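Local coordinates for tailspike protein (Acinetobacter phage vB_ApiP_P1, PDB 6E1R) that probably recognises and hydrolyses the capsular polysaccharide of its Acinetobacter host, serving as the trimeric receptor-binding spike of the phage tail, at residues Asp282-Thr296 / Tyr307-Leu321. Numbering follows the deposited sequence.
Sequences DLEQNLCTEALIKCT and YIEANTSTPYVIKTL
L283 pairs with I308 and I293 with I318 where the strands of two successive coils of a right-handed parallel beta-helix lie in register. In the first sheet the strand axes are 4.7 Å apart and parallel to within 4°; L283 N reaches Y307 O at 2.9 Å in an almost straight bond. In the second, K319 N bonds to I293 O at 2.7 Å.

Between the sheets, two asparagines at matching places in the loops are joined by hydrogen bonds. The N286 and N311 side chains run alongside each other in the same direction, their amide planes turned 43° apart. N311 OD1 is gripped twice, by N286 N at 2.9 Å and by N286 ND2 at 3.2 Å, the latter from above the carbonyl plane. N286 ND2 also bonds to F258 O and N311 ND2 to P342 O, tying in the coils beyond. The second loop slips by one residue around S313 and T314; A291 with Y316 restores the register.

At the corner L292 fills the interior: with CG anti to its carbonyl carbon (chi1 -61°), CD1 lies 3.9 Å from I308 CG2, while CD2 lies against T314 CG2, the two side chains crossing at about a right angle. I293 and I318 pack inward too, toward F303 and I301. On the other face E284 lies beside E309, like charges probably eased by R259, salt-bridged to E284. Y307 OH bonds to T274 of the second subunit. Like residues on neighbouring coils, with one asparagine pair bridging the loops, are what a parallel beta-helix shows, the fold known from phage tailspikes.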
loop_
_atom_site.group_PDB
_atom_site.type_symbol
_atom_site.label_atom_id
_atom_site.label_comp_id
_atom_site.label_asym_id
_atom_site.label_seq_id
_atom_site.Cartn_x
_atom_site.Cartn_y
_atom_site.Cartn_z
ATOM N N ASP A 282 -6.755 -12.024 -5.131
ATOM C CA ASP A 282 -7.086 -12.575 -6.442
ATOM C C ASP A 282 -8.580 -12.865 -6.486
ATOM O O ASP A 282 -9.054 -13.797 -5.829
ATOM C CB ASP A 282 -6.270 -13.839 -6.714
ATOM C CG ASP A 282 -6.481 -14.388 -8.109
ATOM O OD1 ASP A 282 -7.070 -13.682 -8.954
ATOM O OD2 ASP A 282 -6.057 -15.536 -8.354
ATOM N N LEU A 283 -9.318 -12.071 -7.257
ATOM C CA LEU A 283 -10.760 -12.233 -7.434
ATOM C C LEU A 283 -11.008 -12.541 -8.908
ATOM O O LEU A 283 -11.120 -11.628 -9.729
ATOM C CB LEU A 283 -11.533 -10.984 -6.986
ATOM C CG LEU A 283 -11.612 -10.633 -5.497
ATOM C CD1 LEU A 283 -10.294 -10.078 -4.969
ATOM C CD2 LEU A 283 -12.747 -9.652 -5.247
ATOM N N GLU A 284 -11.092 -13.826 -9.246
ATOM C CA GLU A 284 -11.229 -14.224 -10.639
ATOM C C GLU A 284 -12.137 -15.440 -10.759
ATOM O O GLU A 284 -12.371 -16.171 -9.792
ATOM C CB GLU A 284 -9.869 -14.521 -11.288
ATOM C CG GLU A 284 -9.124 -15.705 -10.698
ATOM C CD GLU A 284 -7.872 -16.045 -11.484
ATOM O OE1 GLU A 284 -7.950 -16.109 -12.729
ATOM O OE2 GLU A 284 -6.807 -16.243 -10.864
ATOM N N GLN A 285 -12.657 -15.630 -11.974
ATOM C CA GLN A 285 -13.427 -16.817 -12.350
ATOM C C GLN A 285 -14.705 -16.968 -11.527
ATOM O O GLN A 285 -15.169 -18.084 -11.282
ATOM C CB GLN A 285 -12.571 -18.083 -12.249
ATOM C CG GLN A 285 -11.353 -18.068 -13.158
ATOM C CD GLN A 285 -10.510 -19.320 -13.026
ATOM O OE1 GLN A 285 -10.896 -20.276 -12.353
ATOM N NE2 GLN A 285 -9.349 -19.322 -13.671
ATOM N N ASN A 286 -15.290 -15.853 -11.103
ATOM C CA ASN A 286 -16.537 -15.887 -10.356
ATOM C C ASN A 286 -17.734 -15.811 -11.300
ATOM O O ASN A 286 -17.619 -15.418 -12.463
ATOM C CB ASN A 286 -16.594 -14.743 -9.344
ATOM C CG ASN A 286 -15.475 -14.811 -8.328
ATOM O OD1 ASN A 286 -15.605 -15.461 -7.290
ATOM N ND2 ASN A 286 -14.368 -14.138 -8.618
ATOM N N LEU A 287 -18.895 -16.194 -10.776
ATOM C CA LEU A 287 -20.151 -16.181 -11.517
ATOM C C LEU A 287 -21.234 -15.482 -10.711
ATOM O O LEU A 287 -22.402 -15.882 -10.723
ATOM C CB LEU A 287 -20.585 -17.600 -11.879
ATOM C CG LEU A 287 -19.649 -18.382 -12.800
ATOM C CD1 LEU A 287 -20.195 -19.777 -13.057
ATOM C CD2 LEU A 287 -19.443 -17.633 -14.108
ATOM N N CYS A 288 -20.860 -14.426 -9.991
ATOM C CA CYS A 288 -21.816 -13.711 -9.157
ATOM C C CYS A 288 -22.864 -13.017 -10.018
ATOM O O CYS A 288 -22.573 -12.545 -11.120
ATOM C CB CYS A 288 -21.095 -12.691 -8.281
ATOM S SG CYS A 288 -19.867 -13.407 -7.172
ATOM N N THR A 289 -24.095 -12.955 -9.507
ATOM C CA THR A 289 -25.197 -12.442 -10.313
ATOM C C THR A 289 -25.296 -10.922 -10.274
ATOM O O THR A 289 -25.816 -10.322 -11.221
ATOM C CB THR A 289 -26.524 -13.065 -9.874
ATOM O OG1 THR A 289 -26.715 -12.873 -8.467
ATOM C CG2 THR A 289 -26.538 -14.557 -10.190
ATOM N N GLU A 290 -24.839 -10.280 -9.199
ATOM C CA GLU A 290 -24.969 -8.832 -9.079
ATOM C C GLU A 290 -23.611 -8.146 -9.032
ATOM O O GLU A 290 -23.322 -7.305 -9.888
ATOM C CB GLU A 290 -25.799 -8.467 -7.843
ATOM C CG GLU A 290 -27.228 -9.007 -7.873
ATOM C CD GLU A 290 -28.034 -8.532 -6.687
ATOM O OE1 GLU A 290 -27.679 -7.477 -6.130
ATOM O OE2 GLU A 290 -29.004 -9.217 -6.296
ATOM N N ALA A 291 -22.766 -8.492 -8.066
ATOM C CA ALA A 291 -21.452 -7.883 -7.941
ATOM C C ALA A 291 -20.519 -8.851 -7.231
ATOM O O ALA A 291 -20.944 -9.870 -6.685
ATOM C CB ALA A 291 -21.524 -6.552 -7.189
ATOM N N LEU A 292 -19.224 -8.532 -7.262
ATOM C CA LEU A 292 -18.267 -9.302 -6.476
ATOM C C LEU A 292 -18.284 -8.867 -5.017
ATOM O O LEU A 292 -18.151 -9.701 -4.115
ATOM C CB LEU A 292 -16.860 -9.162 -7.057
ATOM C CG LEU A 292 -16.649 -9.643 -8.493
ATOM C CD1 LEU A 292 -15.188 -9.508 -8.879
ATOM C CD2 LEU A 292 -17.123 -11.077 -8.662
ATOM N N ILE A 293 -18.446 -7.568 -4.770
ATOM C CA ILE A 293 -18.493 -7.010 -3.424
ATOM C C ILE A 293 -19.716 -6.106 -3.348
ATOM O O ILE A 293 -19.743 -5.036 -3.968
ATOM C CB ILE A 293 -17.218 -6.230 -3.073
ATOM C CG1 ILE A 293 -15.986 -7.127 -3.201
ATOM C CG2 ILE A 293 -17.316 -5.653 -1.669
ATOM C CD1 ILE A 293 -14.682 -6.399 -2.983
ATOM N N LYS A 294 -20.727 -6.531 -2.594
ATOM C CA LYS A 294 -21.918 -5.732 -2.324
ATOM C C LYS A 294 -21.905 -5.382 -0.843
ATOM O O LYS A 294 -22.025 -6.271 0.007
ATOM C CB LYS A 294 -23.197 -6.478 -2.687
ATOM C CG LYS A 294 -24.451 -5.694 -2.328
ATOM C CD LYS A 294 -25.691 -6.565 -2.320
ATOM C CE LYS A 294 -26.042 -7.028 -3.707
ATOM N NZ LYS A 294 -27.341 -7.764 -3.726
ATOM N N CYS A 295 -21.762 -4.099 -0.528
ATOM C CA CYS A 295 -21.575 -3.693 0.855
ATOM C C CYS A 295 -22.303 -2.390 1.144
ATOM O O CYS A 295 -22.305 -1.470 0.323
ATOM C CB CYS A 295 -20.085 -3.533 1.183
ATOM S SG CYS A 295 -19.248 -2.250 0.223
ATOM N N THR A 296 -22.927 -2.334 2.319
ATOM C CA THR A 296 -23.403 -1.088 2.917
ATOM C C THR A 296 -22.302 -0.664 3.881
ATOM O O THR A 296 -22.269 -1.083 5.038
ATOM C CB THR A 296 -24.740 -1.281 3.623
ATOM O OG1 THR A 296 -25.716 -1.751 2.685
ATOM C CG2 THR A 296 -25.217 0.026 4.241
ATOM N N TYR A 307 -5.479 -9.142 -8.620
ATOM C CA TYR A 307 -6.206 -9.428 -9.849
ATOM C C TYR A 307 -7.704 -9.321 -9.611
ATOM O O TYR A 307 -8.214 -9.778 -8.584
ATOM C CB TYR A 307 -5.893 -10.831 -10.387
ATOM C CG TYR A 307 -4.466 -11.039 -10.829
ATOM C CD1 TYR A 307 -3.456 -11.243 -9.900
ATOM C CD2 TYR A 307 -4.131 -11.062 -12.177
ATOM C CE1 TYR A 307 -2.155 -11.442 -10.296
ATOM C CE2 TYR A 307 -2.829 -11.262 -12.584
ATOM C CZ TYR A 307 -1.844 -11.453 -11.638
ATOM O OH TYR A 307 -0.543 -11.651 -12.037
ATOM N N ILE A 308 -8.401 -8.711 -10.567
ATOM C CA ILE A 308 -9.856 -8.781 -10.649
ATOM C C ILE A 308 -10.199 -9.044 -12.108
ATOM O O ILE A 308 -10.288 -8.109 -12.912
ATOM C CB ILE A 308 -10.534 -7.496 -10.136
ATOM C CG1 ILE A 308 -10.087 -7.172 -8.709
ATOM C CG2 ILE A 308 -12.048 -7.640 -10.186
ATOM C CD1 ILE A 308 -10.709 -5.917 -8.141
ATOM N N GLU A 309 -10.366 -10.313 -12.470
ATOM C CA GLU A 309 -10.486 -10.680 -13.873
ATOM C C GLU A 309 -11.408 -11.883 -14.014
ATOM O O GLU A 309 -11.871 -12.458 -13.027
ATOM C CB GLU A 309 -9.110 -10.970 -14.485
ATOM C CG GLU A 309 -8.329 -12.075 -13.798
ATOM C CD GLU A 309 -7.004 -12.356 -14.482
ATOM O OE1 GLU A 309 -6.593 -11.546 -15.340
ATOM O OE2 GLU A 309 -6.371 -13.385 -14.162
ATOM N N ALA A 310 -11.692 -12.237 -15.269
ATOM C CA ALA A 310 -12.411 -13.465 -15.616
ATOM C C ALA A 310 -13.782 -13.547 -14.950
ATOM O O ALA A 310 -14.245 -14.632 -14.592
ATOM C CB ALA A 310 -11.578 -14.704 -15.278
ATOM N N ASN A 311 -14.448 -12.406 -14.783
ATOM C CA ASN A 311 -15.796 -12.386 -14.224
ATOM C C ASN A 311 -16.777 -11.894 -15.280
ATOM O O ASN A 311 -17.422 -10.854 -15.108
ATOM C CB ASN A 311 -15.842 -11.509 -12.974
ATOM C CG ASN A 311 -14.781 -11.890 -11.959
ATOM O OD1 ASN A 311 -14.660 -13.055 -11.582
ATOM N ND2 ASN A 311 -13.995 -10.911 -11.530
ATOM N N THR A 312 -16.900 -12.653 -16.372
ATOM C CA THR A 312 -17.627 -12.180 -17.544
ATOM C C THR A 312 -19.125 -12.051 -17.290
ATOM O O THR A 312 -19.795 -11.256 -17.958
ATOM C CB THR A 312 -17.383 -13.128 -18.718
ATOM O OG1 THR A 312 -16.963 -14.403 -18.219
ATOM C CG2 THR A 312 -16.300 -12.580 -19.628
ATOM N N SER A 313 -19.667 -12.815 -16.346
ATOM C CA SER A 313 -21.099 -12.816 -16.084
ATOM C C SER A 313 -21.498 -11.961 -14.890
ATOM O O SER A 313 -22.691 -11.878 -14.580
ATOM C CB SER A 313 -21.596 -14.249 -15.880
ATOM O OG SER A 313 -21.256 -15.058 -16.992
ATOM N N THR A 314 -20.544 -11.332 -14.211
ATOM C CA THR A 314 -20.864 -10.517 -13.048
ATOM C C THR A 314 -21.017 -9.064 -13.478
ATOM O O THR A 314 -20.088 -8.509 -14.081
ATOM C CB THR A 314 -19.783 -10.639 -11.989
ATOM O OG1 THR A 314 -19.607 -12.018 -11.649
ATOM C CG2 THR A 314 -20.181 -9.873 -10.740
ATOM N N PRO A 315 -22.153 -8.419 -13.198
ATOM C CA PRO A 315 -22.342 -7.034 -13.669
ATOM C C PRO A 315 -21.321 -6.057 -13.117
ATOM O O PRO A 315 -20.702 -5.311 -13.887
ATOM C CB PRO A 315 -23.767 -6.706 -13.206
ATOM C CG PRO A 315 -24.446 -8.027 -13.129
ATOM C CD PRO A 315 -23.394 -8.989 -12.650
ATOM N N TYR A 316 -21.126 -6.032 -11.802
ATOM C CA TYR A 316 -20.261 -5.046 -11.179
ATOM C C TYR A 316 -19.155 -5.734 -10.390
ATOM O O TYR A 316 -19.286 -6.885 -9.967
ATOM C CB TYR A 316 -21.060 -4.122 -10.251
ATOM C CG TYR A 316 -22.320 -3.570 -10.876
ATOM C CD1 TYR A 316 -22.263 -2.670 -11.933
ATOM C CD2 TYR A 316 -23.571 -3.937 -10.396
ATOM C CE1 TYR A 316 -23.417 -2.162 -12.501
ATOM C CE2 TYR A 316 -24.729 -3.435 -10.957
ATOM C CZ TYR A 316 -24.646 -2.549 -12.008
ATOM O OH TYR A 316 -25.799 -2.047 -12.568
ATOM N N VAL A 317 -18.050 -5.014 -10.203
ATOM C CA VAL A 317 -16.985 -5.504 -9.337
ATOM C C VAL A 317 -17.293 -5.178 -7.882
ATOM O O VAL A 317 -17.211 -6.042 -7.004
ATOM C CB VAL A 317 -15.625 -4.927 -9.770
ATOM C CG1 VAL A 317 -14.555 -5.275 -8.749
ATOM C CG2 VAL A 317 -15.244 -5.450 -11.144
ATOM N N ILE A 318 -17.656 -3.929 -7.607
ATOM C CA ILE A 318 -18.038 -3.502 -6.269
ATOM C C ILE A 318 -19.265 -2.606 -6.386
ATOM O O ILE A 318 -19.354 -1.771 -7.292
ATOM C CB ILE A 318 -16.877 -2.787 -5.546
ATOM C CG1 ILE A 318 -17.279 -2.413 -4.118
ATOM C CG2 ILE A 318 -16.415 -1.560 -6.330
ATOM C CD1 ILE A 318 -16.113 -2.024 -3.238
ATOM N N LYS A 319 -20.220 -2.800 -5.479
ATOM C CA LYS A 319 -21.472 -2.048 -5.470
ATOM C C LYS A 319 -21.749 -1.590 -4.045
ATOM O O LYS A 319 -22.021 -2.414 -3.166
ATOM C CB LYS A 319 -22.627 -2.894 -6.004
ATOM C CG LYS A 319 -23.971 -2.185 -5.990
ATOM C CD LYS A 319 -25.066 -3.061 -6.571
ATOM C CE LYS A 319 -26.404 -2.342 -6.580
ATOM N NZ LYS A 319 -27.463 -3.144 -7.252
ATOM N N THR A 320 -21.681 -0.282 -3.818
ATOM C CA THR A 320 -21.919 0.283 -2.499
ATOM C C THR A 320 -23.396 0.614 -2.316
ATOM O O THR A 320 -24.088 1.008 -3.259
ATOM C CB THR A 320 -21.076 1.542 -2.286
ATOM O OG1 THR A 320 -21.228 2.420 -3.409
ATOM C CG2 THR A 320 -19.606 1.179 -2.121
ATOM N N LEU A 321 -23.872 0.450 -1.084
ATOM C CA LEU A 321 -25.265 0.678 -0.730
ATOM C C LEU A 321 -25.337 1.527 0.532
ATOM O O LEU A 321 -24.325 1.806 1.181
ATOM C CB LEU A 321 -26.011 -0.646 -0.519
ATOM C CG LEU A 321 -26.250 -1.523 -1.748
ATOM C CD1 LEU A 321 -26.697 -2.912 -1.331
ATOM C CD2 LEU A 321 -27.291 -0.882 -2.644
HETATM O O HOH W 1 -18.952 -13.726 -13.766
HETATM O O HOH W 2 -24.060 -14.412 -13.093
#